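PDB 3DJE: fructosyl amine: oxygen oxidoreductase from Aspergillus fumigatus, which oxidatively removes the sugar from fructosyl amino acids (Amadori products), using FAD as its redox cofactor. Local coordinates for residues 12-24 / 164-178. Sequence-based numbering, arbitrary orientation. Where two conformers were deposited one is given.
Sequences VGAGTWGTSTALH and LVAAAREAQRMGVKF. With FAD (flavin-adenine dinucleotide), chain C.
Thr16 OG1 takes a hydrogen bond from FAD O4' (2.8 Å) and gives one to FAD O1A (3.0 Å), while across the contact Leu164 brings CD1 to 4.0 Å from Thr16 CA. The backbone N of Thr16 also donates, almost straight, to FAD O1A, so that oxygen is held twice by one residue. Leu164 CD1 touches the carbonyl O of Gly15 as well. Thr19 OG1, held beside its own backbone N (chi1 -66°), turns back toward the carbonyls of Ala14 and Gly15, in weak hydrogen-bonding range. The same torsion sends Thr19 CG2 the other way, onto the partner helix, where it comes within 3.4 Å of Ala168 N and also touches the methyls of Ala167 and Ala168. Leu164 crosses Thr19 at about a right angle.

Helices 16-24 and 164-173 run side by side at 35°, their axes approaching to 8.5 Å, consistent with the small Ala167, Ala168 and Ala171 lining the facing side. Ala22 meets Ala171, Val176 and Phe178, and Ala14 CB sits at the edge of the Phe178 ring, 4.1 Å from CE1. At the far end Leu23, its CG anti to the backbone N (chi1 178°), lays CD1 against the aliphatic part of Glu170, 3.7 Å from CG, while the Glu170 carboxylate forms a salt bridge with Arg173. A Schellman motif at Gly175 then turns the chain into strand 177-180, which pairs in parallel with strand 33-37; Val35 of that strand touches Ala14, Ala22 and Val176.

Strand 9-12, the glycine turn and helix 16-27 fit the Rossmann-type dinucleotide-binding motif, Gly13, Gly15 and Gly18 matching GxGxxG, consistent with the family. Trp17 N donates to FAD O2P (2.8 Å). No hydrogen bond joins the two segments: apolar groups pack against the helix side bearing Thr19, Ala22 and Leu23, while its N-terminal amides, probably aided by the helix dipole, face the negative pyrophosphate.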
# COMPACT_ATOMS: atom_id res chain seq x y z
N VAL A 12 -8.56 -15.25 0.78
CA VAL A 12 -8.24 -15.03 -0.64
C VAL A 12 -7.27 -13.86 -0.75
O VAL A 12 -7.65 -12.69 -0.54
CB VAL A 12 -9.52 -14.78 -1.50
CG1 VAL A 12 -9.15 -14.48 -3.00
CG2 VAL A 12 -10.46 -15.96 -1.42
N GLY A 13 -6.02 -14.19 -1.05
CA GLY A 13 -4.93 -13.22 -1.15
C GLY A 13 -3.94 -13.32 -0.00
O GLY A 13 -4.32 -13.17 1.16
N ALA A 14 -2.67 -13.55 -0.33
CA ALA A 14 -1.58 -13.59 0.66
C ALA A 14 -0.71 -12.32 0.60
O ALA A 14 0.50 -12.38 0.78
CB ALA A 14 -0.72 -14.85 0.44
N GLY A 15 -1.35 -11.19 0.33
CA GLY A 15 -0.66 -9.91 0.30
C GLY A 15 -0.58 -9.31 1.68
O GLY A 15 -0.57 -10.03 2.69
N THR A 16 -0.53 -7.99 1.73
CA THR A 16 -0.29 -7.30 3.00
C THR A 16 -1.36 -7.64 4.05
O THR A 16 -1.06 -8.09 5.17
CB THR A 16 -0.26 -5.78 2.79
OG1 THR A 16 0.56 -5.47 1.66
CG2 THR A 16 0.29 -5.10 4.03
N TRP A 17 -2.62 -7.43 3.68
CA TRP A 17 -3.70 -7.57 4.63
C TRP A 17 -4.14 -9.03 4.82
O TRP A 17 -4.50 -9.42 5.94
CB TRP A 17 -4.86 -6.66 4.22
CG TRP A 17 -4.59 -5.19 4.48
CD1 TRP A 17 -3.38 -4.59 4.71
CD2 TRP A 17 -5.58 -4.16 4.55
NE1 TRP A 17 -3.56 -3.24 4.93
CE2 TRP A 17 -4.90 -2.96 4.84
CE3 TRP A 17 -6.97 -4.15 4.39
CZ2 TRP A 17 -5.58 -1.74 4.98
CZ3 TRP A 17 -7.65 -2.93 4.55
CH2 TRP A 17 -6.94 -1.76 4.82
N GLY A 18 -4.05 -9.84 3.76
CA GLY A 18 -4.30 -11.28 3.88
C GLY A 18 -3.30 -11.94 4.83
O GLY A 18 -3.68 -12.74 5.70
N THR A 19 -2.02 -11.58 4.68
CA THR A 19 -0.98 -12.12 5.57
C THR A 19 -1.20 -11.64 7.00
O THR A 19 -1.09 -12.45 7.95
CB THR A 19 0.43 -11.82 5.05
OG1 THR A 19 0.61 -12.53 3.83
CG2 THR A 19 1.50 -12.28 6.04
N SER A 20 -1.52 -10.36 7.17
CA SER A 20 -1.81 -9.83 8.52
C SER A 20 -2.95 -10.62 9.17
O SER A 20 -2.89 -11.02 10.37
CB SER A 20 -2.19 -8.35 8.47
OG SER A 20 -2.14 -7.82 9.78
N THR A 21 -4.00 -10.86 8.38
CA THR A 21 -5.15 -11.61 8.85
C THR A 21 -4.75 -13.04 9.23
O THR A 21 -5.15 -13.54 10.30
CB THR A 21 -6.28 -11.58 7.81
OG1 THR A 21 -6.65 -10.22 7.56
CG2 THR A 21 -7.51 -12.29 8.37
N ALA A 22 -3.96 -13.70 8.38
CA ALA A 22 -3.49 -15.06 8.67
C ALA A 22 -2.72 -15.12 9.99
O ALA A 22 -2.96 -16.00 10.83
CB ALA A 22 -2.64 -15.57 7.52
N LEU A 23 -1.82 -14.16 10.17
CA LEU A 23 -1.01 -14.07 11.38
C LEU A 23 -1.87 -13.90 12.61
O LEU A 23 -1.69 -14.61 13.61
CB LEU A 23 -0.01 -12.91 11.26
CG LEU A 23 0.86 -12.69 12.50
CD1 LEU A 23 1.74 -13.92 12.77
CD2 LEU A 23 1.69 -11.41 12.34
N HIS A 24 -2.82 -12.96 12.54
CA HIS A 24 -3.66 -12.68 13.70
C HIS A 24 -4.66 -13.79 14.00
O HIS A 24 -4.91 -14.08 15.17
CB HIS A 24 -4.28 -11.30 13.61
CG HIS A 24 -3.28 -10.22 13.85
ND1 HIS A 24 -2.77 -9.96 15.11
CD2 HIS A 24 -2.64 -9.38 13.00
CE1 HIS A 24 -1.89 -8.98 15.02
NE2 HIS A 24 -1.79 -8.61 13.76
N LEU A 164 6.70 -8.64 5.28
CA LEU A 164 5.62 -9.48 4.71
C LEU A 164 6.00 -10.96 4.79
O LEU A 164 5.20 -11.79 5.25
CB LEU A 164 5.35 -9.05 3.26
CG LEU A 164 4.27 -9.81 2.48
CD1 LEU A 164 2.91 -9.65 3.15
CD2 LEU A 164 4.25 -9.25 1.05
N VAL A 165 7.21 -11.28 4.36
CA VAL A 165 7.73 -12.65 4.40
C VAL A 165 7.81 -13.14 5.86
O VAL A 165 7.36 -14.24 6.16
CB VAL A 165 9.10 -12.76 3.68
CG1 VAL A 165 9.75 -14.11 3.92
CG2 VAL A 165 8.91 -12.54 2.17
N ALA A 166 8.32 -12.31 6.76
CA ALA A 166 8.43 -12.71 8.18
C ALA A 166 7.04 -13.05 8.74
O ALA A 166 6.88 -14.03 9.46
CB ALA A 166 9.11 -11.61 9.01
N ALA A 167 6.06 -12.20 8.45
CA ALA A 167 4.71 -12.42 8.96
C ALA A 167 4.09 -13.71 8.37
O ALA A 167 3.46 -14.47 9.10
CB ALA A 167 3.82 -11.23 8.66
N ALA A 168 4.27 -13.94 7.06
CA ALA A 168 3.74 -15.16 6.44
C ALA A 168 4.40 -16.42 7.03
O ALA A 168 3.72 -17.41 7.32
CB ALA A 168 3.92 -15.12 4.94
N ARG A 169 5.71 -16.36 7.22
CA ARG A 169 6.45 -17.50 7.72
C ARG A 169 6.06 -17.79 9.16
O ARG A 169 5.99 -18.96 9.55
CB ARG A 169 7.94 -17.26 7.59
CG ARG A 169 8.35 -17.33 6.13
CD ARG A 169 9.83 -17.18 5.96
NE ARG A 169 10.51 -18.33 6.56
CZ ARG A 169 11.33 -18.24 7.59
NH1 ARG A 169 11.63 -17.04 8.10
NH2 ARG A 169 11.89 -19.34 8.10
N GLU A 170 5.78 -16.74 9.93
CA GLU A 170 5.30 -16.93 11.31
C GLU A 170 3.89 -17.53 11.31
O GLU A 170 3.60 -18.46 12.06
CB GLU A 170 5.35 -15.61 12.08
CG GLU A 170 4.84 -15.73 13.52
CD GLU A 170 5.85 -16.28 14.52
OE1 GLU A 170 6.81 -16.99 14.14
OE2 GLU A 170 5.66 -16.00 15.73
N ALA A 171 3.01 -17.03 10.45
CA ALA A 171 1.66 -17.61 10.33
C ALA A 171 1.76 -19.10 10.00
O ALA A 171 1.06 -19.94 10.58
CB ALA A 171 0.86 -16.88 9.26
N GLN A 172 2.66 -19.41 9.08
CA GLN A 172 2.83 -20.77 8.57
C GLN A 172 3.36 -21.69 9.67
O GLN A 172 2.87 -22.82 9.83
CB GLN A 172 3.76 -20.76 7.37
CG GLN A 172 3.95 -22.12 6.74
CD GLN A 172 4.91 -22.06 5.59
OE1 GLN A 172 6.04 -21.61 5.75
NE2 GLN A 172 4.46 -22.51 4.42
N ARG A 173 4.34 -21.23 10.44
CA ARG A 173 4.87 -22.10 11.50
C ARG A 173 3.85 -22.33 12.62
O ARG A 173 3.91 -23.35 13.33
CB ARG A 173 6.24 -21.64 12.02
CG ARG A 173 6.26 -20.38 12.82
CD ARG A 173 7.70 -20.12 13.34
NE ARG A 173 8.63 -20.00 12.23
CZ ARG A 173 8.96 -18.85 11.63
NH1 ARG A 173 8.46 -17.68 12.05
NH2 ARG A 173 9.80 -18.88 10.61
N MSE A 174 2.89 -21.41 12.73
CA MSE A 174 1.79 -21.56 13.67
C MSE A 174 0.61 -22.35 13.10
O MSE A 174 -0.43 -22.47 13.75
CB MSE A 174 1.33 -20.19 14.16
CG MSE A 174 2.42 -19.47 14.91
SE MSE A 174 1.74 -17.75 15.39
CE MSE A 174 0.59 -18.27 16.86
N GLY A 175 0.78 -22.86 11.89
CA GLY A 175 -0.16 -23.83 11.33
C GLY A 175 -0.97 -23.39 10.13
O GLY A 175 -1.73 -24.19 9.56
N VAL A 176 -0.81 -22.14 9.71
CA VAL A 176 -1.55 -21.65 8.54
C VAL A 176 -1.01 -22.31 7.27
O VAL A 176 0.22 -22.43 7.08
CB VAL A 176 -1.51 -20.10 8.43
CG1 VAL A 176 -2.18 -19.61 7.13
CG2 VAL A 176 -2.15 -19.45 9.67
N LYS A 177 -1.94 -22.76 6.44
CA LYS A 177 -1.64 -23.40 5.16
C LYS A 177 -1.59 -22.31 4.09
O LYS A 177 -2.56 -21.58 3.90
CB LYS A 177 -2.74 -24.41 4.82
CG LYS A 177 -2.87 -25.53 5.85
CD LYS A 177 -4.29 -26.11 5.91
CE LYS A 177 -5.19 -25.37 6.91
NZ LYS A 177 -4.54 -25.12 8.24
N PHE A 178 -0.45 -22.20 3.40
CA PHE A 178 -0.36 -21.29 2.25
C PHE A 178 -0.33 -22.11 0.98
O PHE A 178 0.58 -22.92 0.79
CB PHE A 178 0.88 -20.40 2.31
CG PHE A 178 0.78 -19.28 3.30
CD1 PHE A 178 0.54 -17.96 2.88
CD2 PHE A 178 0.92 -19.52 4.66
CE1 PHE A 178 0.45 -16.91 3.81
CE2 PHE A 178 0.83 -18.49 5.59
CZ PHE A 178 0.59 -17.18 5.17
PA FAD C . -1.78 -6.54 -1.79
O1A FAD C . -0.70 -6.53 -0.80
O2A FAD C . -1.50 -6.00 -3.16
O5B FAD C . -2.27 -8.04 -1.84
C5B FAD C . -3.24 -8.51 -2.77
C4B FAD C . -3.00 -10.02 -2.94
O4B FAD C . -4.14 -10.46 -3.70
C3B FAD C . -1.75 -10.21 -3.84
O3B FAD C . -0.74 -10.97 -3.16
C2B FAD C . -2.34 -10.97 -5.03
O2B FAD C . -1.43 -12.01 -5.53
C1B FAD C . -3.66 -11.54 -4.45
N9A FAD C . -4.51 -12.00 -5.59
C8A FAD C . -4.71 -11.40 -6.78
N7A FAD C . -5.50 -12.19 -7.54
C5A FAD C . -5.81 -13.27 -6.81
C6A FAD C . -6.57 -14.42 -7.06
N6A FAD C . -7.17 -14.60 -8.26
N1A FAD C . -6.67 -15.35 -6.08
C2A FAD C . -6.07 -15.19 -4.90
N3A FAD C . -5.33 -14.11 -4.63
C4A FAD C . -5.19 -13.15 -5.58
N1 FAD C . 1.44 2.16 2.03
C2 FAD C . 2.06 2.64 3.18
O2 FAD C . 1.57 2.46 4.30
N3 FAD C . 3.24 3.36 3.05
C4 FAD C . 3.82 3.62 1.81
O4 FAD C . 4.88 4.26 1.74
C4X FAD C . 3.18 3.14 0.66
N5 FAD C . 3.72 3.39 -0.60
C5X FAD C . 3.18 2.76 -1.71
C6 FAD C . 3.85 2.86 -2.93
C7 FAD C . 3.36 2.20 -4.05
C7M FAD C . 4.14 2.36 -5.37
C8 FAD C . 2.21 1.43 -3.96
C8M FAD C . 1.71 0.64 -5.20
C9 FAD C . 1.54 1.33 -2.74
C9A FAD C . 2.03 1.98 -1.60
N10 FAD C . 1.37 1.91 -0.36
C10 FAD C . 2.00 2.41 0.78
C1' FAD C . 0.05 1.29 -0.24
C2' FAD C . 0.19 -0.17 0.20
O2' FAD C . 1.28 -0.79 -0.51
C3' FAD C . -1.12 -0.91 -0.08
O3' FAD C . -2.22 -0.11 0.40
C4' FAD C . -1.18 -2.27 0.63
O4' FAD C . 0.03 -3.00 0.47
C5' FAD C . -2.34 -3.08 0.04
O5' FAD C . -2.45 -4.33 0.73
P FAD C . -3.53 -5.42 0.26
O1P FAD C . -4.88 -4.76 0.21
O2P FAD C . -3.31 -6.60 1.12
O3P FAD C . -3.11 -5.80 -1.24